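Local coordinates for protein N-acetylneuraminate epimerase (Escherichia coli, PDB 2UVK) that converts the alpha-anomer of N-acetylneuraminic acid to the beta-anomer, speeding the equilibrium between the two forms of this sialic acid, at residues B[185-197]-B[206-220]. Residues are numbered along the deposited sequence; the frame is centred on the assembly and turned at random.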
loop_
_atom_site.group_PDB
_atom_site.type_symbol
_atom_site.label_atom_id
_atom_site.label_comp_id
_atom_site.label_asym_id
_atom_site.label_seq_id
_atom_site.Cartn_x
_atom_site.Cartn_y
_atom_site.Cartn_z
ATOM N N GLU B 185 -7.890 -2.683 -10.916
ATOM C CA GLU B 185 -7.198 -1.426 -10.672
ATOM C C GLU B 185 -7.471 -0.431 -11.758
ATOM O O GLU B 185 -7.685 -0.787 -12.930
ATOM C CB GLU B 185 -5.706 -1.633 -10.532
ATOM C CG GLU B 185 -5.015 -2.089 -11.757
ATOM C CD GLU B 185 -3.619 -2.554 -11.459
ATOM O OE1 GLU B 185 -3.487 -3.712 -11.026
ATOM O OE2 GLU B 185 -2.662 -1.755 -11.643
ATOM N N SER B 186 -7.458 0.824 -11.373
ATOM C CA SER B 186 -7.693 1.896 -12.319
ATOM C C SER B 186 -6.554 1.985 -13.301
ATOM O O SER B 186 -5.383 1.927 -12.916
ATOM C CB SER B 186 -7.793 3.226 -11.608
ATOM O OG SER B 186 -8.029 4.246 -12.539
ATOM N N PRO B 187 -6.883 2.144 -14.597
ATOM C CA PRO B 187 -5.805 2.503 -15.508
ATOM C C PRO B 187 -5.192 3.893 -15.315
ATOM O O PRO B 187 -4.151 4.192 -15.923
ATOM C CB PRO B 187 -6.485 2.458 -16.883
ATOM C CG PRO B 187 -7.863 1.848 -16.681
ATOM C CD PRO B 187 -8.198 2.019 -15.243
ATOM N N TRP B 188 -5.800 4.716 -14.457
ATOM C CA TRP B 188 -5.425 6.121 -14.296
ATOM C C TRP B 188 -4.826 6.362 -12.896
ATOM O O TRP B 188 -3.654 6.091 -12.693
ATOM C CB TRP B 188 -6.639 6.996 -14.608
ATOM C CG TRP B 188 -7.077 6.743 -16.040
ATOM C CD1 TRP B 188 -6.372 7.051 -17.157
ATOM C CD2 TRP B 188 -8.255 6.065 -16.476
ATOM N NE1 TRP B 188 -7.047 6.627 -18.268
ATOM C CE2 TRP B 188 -8.211 6.026 -17.883
ATOM C CE3 TRP B 188 -9.362 5.509 -15.824
ATOM C CZ2 TRP B 188 -9.207 5.427 -18.639
ATOM C CZ3 TRP B 188 -10.347 4.919 -16.581
ATOM C CH2 TRP B 188 -10.275 4.896 -17.979
ATOM N N TYR B 189 -5.606 6.870 -11.952
ATOM C CA TYR B 189 -5.070 7.225 -10.630
ATOM C C TYR B 189 -6.170 7.079 -9.589
ATOM O O TYR B 189 -7.357 7.099 -9.911
ATOM C CB TYR B 189 -4.520 8.663 -10.630
ATOM C CG TYR B 189 -5.506 9.669 -11.142
ATOM C CD1 TYR B 189 -6.415 10.290 -10.303
ATOM C CD2 TYR B 189 -5.558 9.990 -12.505
ATOM C CE1 TYR B 189 -7.341 11.179 -10.776
ATOM C CE2 TYR B 189 -6.489 10.883 -12.988
ATOM C CZ TYR B 189 -7.388 11.487 -12.131
ATOM O OH TYR B 189 -8.320 12.362 -12.626
ATOM N N GLY B 190 -5.773 6.941 -8.328
ATOM C CA GLY B 190 -6.729 6.909 -7.223
ATOM C C GLY B 190 -7.011 8.299 -6.694
ATOM O O GLY B 190 -6.257 9.222 -6.959
ATOM N N THR B 191 -8.138 8.431 -6.004
ATOM C CA THR B 191 -8.528 9.666 -5.362
ATOM C C THR B 191 -8.906 9.385 -3.903
ATOM O O THR B 191 -9.123 8.248 -3.514
ATOM C CB THR B 191 -9.787 10.267 -6.030
ATOM O OG1 THR B 191 -10.885 9.347 -5.866
ATOM C CG2 THR B 191 -9.524 10.582 -7.533
ATOM N N ALA B 192 -9.017 10.467 -3.147
ATOM C CA ALA B 192 -9.529 10.423 -1.781
ATOM C C ALA B 192 -10.743 11.358 -1.732
ATOM O O ALA B 192 -10.660 12.503 -2.124
ATOM C CB ALA B 192 -8.442 10.862 -0.797
ATOM N N GLY B 193 -11.895 10.869 -1.307
ATOM C CA GLY B 193 -13.082 11.695 -1.238
ATOM C C GLY B 193 -13.920 11.789 -2.503
ATOM O O GLY B 193 -14.727 12.702 -2.651
ATOM N N ALA B 194 -13.766 10.817 -3.399
ATOM C CA ALA B 194 -14.690 10.700 -4.531
ATOM C C ALA B 194 -16.066 10.302 -3.970
ATOM O O ALA B 194 -16.170 9.777 -2.837
ATOM C CB ALA B 194 -14.203 9.679 -5.546
ATOM N N ALA B 195 -17.104 10.602 -4.740
ATOM C CA ALA B 195 -18.448 10.144 -4.453
ATOM C C ALA B 195 -18.687 8.915 -5.308
ATOM O O ALA B 195 -18.302 8.900 -6.483
ATOM C CB ALA B 195 -19.457 11.222 -4.757
ATOM N N VAL B 196 -19.286 7.885 -4.737
ATOM C CA VAL B 196 -19.603 6.645 -5.485
ATOM C C VAL B 196 -21.104 6.453 -5.657
ATOM O O VAL B 196 -21.885 6.763 -4.766
ATOM C CB VAL B 196 -18.977 5.404 -4.815
ATOM C CG1 VAL B 196 -19.495 5.207 -3.403
ATOM C CG2 VAL B 196 -19.199 4.116 -5.644
ATOM N N VAL B 197 -21.496 5.956 -6.839
ATOM C CA VAL B 197 -22.852 5.462 -7.060
ATOM C C VAL B 197 -22.758 4.116 -7.774
ATOM O O VAL B 197 -21.940 3.965 -8.668
ATOM C CB VAL B 197 -23.729 6.432 -7.900
ATOM C CG1 VAL B 197 -25.141 5.829 -8.115
ATOM C CG2 VAL B 197 -23.854 7.776 -7.247
ATOM N N ILE B 206 -16.935 9.773 -8.751
ATOM C CA ILE B 206 -17.061 11.155 -9.160
ATOM C C ILE B 206 -16.145 12.082 -8.360
ATOM O O ILE B 206 -16.275 12.201 -7.133
ATOM C CB ILE B 206 -18.524 11.670 -9.081
ATOM C CG1 ILE B 206 -19.499 10.707 -9.808
ATOM C CG2 ILE B 206 -18.612 13.068 -9.624
ATOM C CD1 ILE B 206 -20.957 10.959 -9.539
ATOM N N ASN B 207 -15.248 12.753 -9.066
ATOM C CA ASN B 207 -14.340 13.728 -8.505
ATOM C C ASN B 207 -13.460 13.132 -7.377
ATOM O O ASN B 207 -13.049 11.981 -7.491
ATOM C CB ASN B 207 -15.099 14.992 -8.053
ATOM C CG ASN B 207 -15.639 15.835 -9.197
ATOM O OD1 ASN B 207 -15.884 15.363 -10.341
ATOM N ND2 ASN B 207 -15.850 17.086 -8.894
ATOM N N GLY B 208 -13.191 13.894 -6.302
ATOM C CA GLY B 208 -12.230 13.473 -5.285
ATOM C C GLY B 208 -10.910 14.214 -5.337
ATOM O O GLY B 208 -10.577 14.873 -6.348
ATOM N N GLU B 209 -10.129 14.092 -4.276
ATOM C CA GLU B 209 -8.776 14.646 -4.258
ATOM C C GLU B 209 -7.840 13.744 -5.023
ATOM O O GLU B 209 -7.862 12.534 -4.811
ATOM C CB GLU B 209 -8.234 14.761 -2.833
ATOM C CG GLU B 209 -8.760 15.932 -2.046
ATOM C CD GLU B 209 -7.916 16.193 -0.787
ATOM O OE1 GLU B 209 -7.458 15.226 -0.168
ATOM O OE2 GLU B 209 -7.630 17.371 -0.474
ATOM N N ALA B 210 -7.014 14.322 -5.921
ATOM C CA ALA B 210 -5.891 13.601 -6.533
ATOM C C ALA B 210 -4.630 13.633 -5.687
ATOM O O ALA B 210 -3.766 12.793 -5.828
ATOM C CB ALA B 210 -5.566 14.150 -7.945
ATOM N N LYS B 211 -4.539 14.623 -4.797
ATOM C CA LYS B 211 -3.469 14.706 -3.808
ATOM C C LYS B 211 -3.976 15.692 -2.776
ATOM O O LYS B 211 -4.961 16.365 -3.025
ATOM C CB LYS B 211 -2.151 15.187 -4.420
ATOM C CG LYS B 211 -2.184 16.575 -5.080
ATOM C CD LYS B 211 -0.770 17.188 -5.175
ATOM C CE LYS B 211 -0.322 17.746 -3.833
ATOM N NZ LYS B 211 1.036 18.394 -3.938
ATOM N N PRO B 212 -3.312 15.781 -1.615
ATOM C CA PRO B 212 -3.770 16.780 -0.645
ATOM C C PRO B 212 -3.874 18.176 -1.249
ATOM O O PRO B 212 -2.886 18.659 -1.812
ATOM C CB PRO B 212 -2.739 16.664 0.466
ATOM C CG PRO B 212 -2.283 15.251 0.389
ATOM C CD PRO B 212 -2.194 14.985 -1.092
ATOM N N GLY B 213 -5.082 18.747 -1.229
ATOM C CA GLY B 213 -5.361 20.087 -1.757
ATOM C C GLY B 213 -5.632 20.254 -3.244
ATOM O O GLY B 213 -5.833 21.377 -3.734
ATOM N N LEU B 214 -5.637 19.154 -3.976
ATOM C CA LEU B 214 -5.956 19.172 -5.393
ATOM C C LEU B 214 -6.998 18.129 -5.714
ATOM O O LEU B 214 -6.782 16.942 -5.465
ATOM C CB LEU B 214 -4.710 18.847 -6.189
ATOM C CG LEU B 214 -4.908 18.790 -7.703
ATOM C CD1 LEU B 214 -5.176 20.192 -8.317
ATOM C CD2 LEU B 214 -3.709 18.111 -8.339
ATOM N N ARG B 215 -8.109 18.574 -6.272
ATOM C CA ARG B 215 -9.169 17.691 -6.708
ATOM C C ARG B 215 -9.162 17.514 -8.223
ATOM O O ARG B 215 -8.516 18.297 -8.965
ATOM C CB ARG B 215 -10.495 18.246 -6.258
ATOM C CG ARG B 215 -10.704 18.151 -4.752
ATOM C CD ARG B 215 -11.018 19.477 -4.158
ATOM N NE ARG B 215 -11.243 19.386 -2.712
ATOM C CZ ARG B 215 -10.284 19.411 -1.788
ATOM N NH1 ARG B 215 -8.997 19.469 -2.117
ATOM N NH2 ARG B 215 -10.621 19.321 -0.506
ATOM N N THR B 216 -9.890 16.499 -8.654
ATOM C CA THR B 216 -10.125 16.187 -10.060
ATOM C C THR B 216 -11.607 16.374 -10.400
ATOM O O THR B 216 -12.469 16.151 -9.541
ATOM C CB THR B 216 -9.700 14.753 -10.396
ATOM O OG1 THR B 216 -9.891 14.508 -11.796
ATOM C CG2 THR B 216 -10.508 13.743 -9.622
ATOM N N ASP B 217 -11.913 16.826 -11.632
ATOM C CA ASP B 217 -13.292 16.875 -12.104
ATOM C C ASP B 217 -13.664 15.586 -12.854
ATOM O O ASP B 217 -14.751 15.486 -13.412
ATOM C CB ASP B 217 -13.536 18.119 -12.976
ATOM C CG ASP B 217 -12.772 18.083 -14.258
ATOM O OD1 ASP B 217 -11.855 17.252 -14.375
ATOM O OD2 ASP B 217 -13.101 18.904 -15.154
ATOM N N ALA B 218 -12.791 14.576 -12.785
ATOM C CA ALA B 218 -13.028 13.323 -13.477
ATOM C C ALA B 218 -14.253 12.581 -12.953
ATOM O O ALA B 218 -14.641 12.712 -11.763
ATOM C CB ALA B 218 -11.802 12.435 -13.399
ATOM N N VAL B 219 -14.809 11.747 -13.827
ATOM C CA VAL B 219 -15.855 10.807 -13.530
ATOM C C VAL B 219 -15.441 9.513 -14.176
ATOM O O VAL B 219 -15.274 9.459 -15.391
ATOM C CB VAL B 219 -17.203 11.217 -14.112
ATOM C CG1 VAL B 219 -18.269 10.153 -13.854
ATOM C CG2 VAL B 219 -17.581 12.584 -13.593
ATOM N N PHE B 220 -15.239 8.474 -13.380
ATOM C CA PHE B 220 -14.893 7.162 -13.890
ATOM C C PHE B 220 -16.066 6.210 -13.788
ATOM O O PHE B 220 -16.798 6.217 -12.814
ATOM C CB PHE B 220 -13.713 6.587 -13.125
ATOM C CG PHE B 220 -12.509 7.477 -13.120
ATOM C CD1 PHE B 220 -11.689 7.553 -14.230
ATOM C CD2 PHE B 220 -12.177 8.227 -11.990
ATOM C CE1 PHE B 220 -10.601 8.356 -14.235
ATOM C CE2 PHE B 220 -11.056 9.032 -11.981
ATOM C CZ PHE B 220 -10.260 9.095 -13.106
HETATM O O HOH W 1 -3.732 10.419 -7.255
HETATM O O HOH W 2 -16.652 14.057 -4.341
#
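Tyr189 and Phe220 meet edge-to-face where the chain enters a new blade of this kelch beta-propeller, a worked example of how a connecting loop is fitted against the blade it leads into. The edge of the Phe220 ring is turned to the face of Tyr189, the planes at 80°, with Phe220 CZ 3.9 Å from Tyr189 CZ. Trp188 lies nearly parallel to Phe220 but slid along it, its CE3 touching Phe220 CD1 at 3.5 Å. Phe220 fills the corner formed by the two rings, with Trp188 alongside and Tyr189 at its edge. Tyr189 has its CG between backbone N and carbonyl carbon (chi1 52°), a torsion that swings the ring over to the 206-220 segment. There its OH hydrogen-bonds Thr216 OG1 at 2.8 Å, which lies in the ring plane and also takes the N-H of Ala218, closing an ST turn. Thr216 CG2 meets Thr191 CG2 at 3.9 Å. With an alanine in place of Thr216, the Tyr189 hydroxyl and the Ala218 N-H would probably both lose this partner, and a gap would open beside the Thr191 methyl.

Farther along, the fit depends on a missing side chain: Thr191 CB lies 4.1 Å from Gly208 CA, filling the hollow that a beta-carbon on the glycine would contest. Two antiparallel hydrogen-bonded pairs, Ala192 with Glu209 and Ala195 with Ile206, flank Gly208, and Ala194 CB lies close against Asn207 O, at 3.2 Å. One water joins Gly190 O to Ala210 O.

Glu209, the predicted proton acceptor, is held by its backbone: Ala192 N donates to Glu209 O on a lone pair, and Glu209 N to Ala192 O at 2.7 Å. Its carboxylate is steadied separately: Arg215 NH1 forms a salt bridge to Glu209 OE2 at 3.0 Å, and Gly213 N meets the same oxygen from above the carboxylate plane.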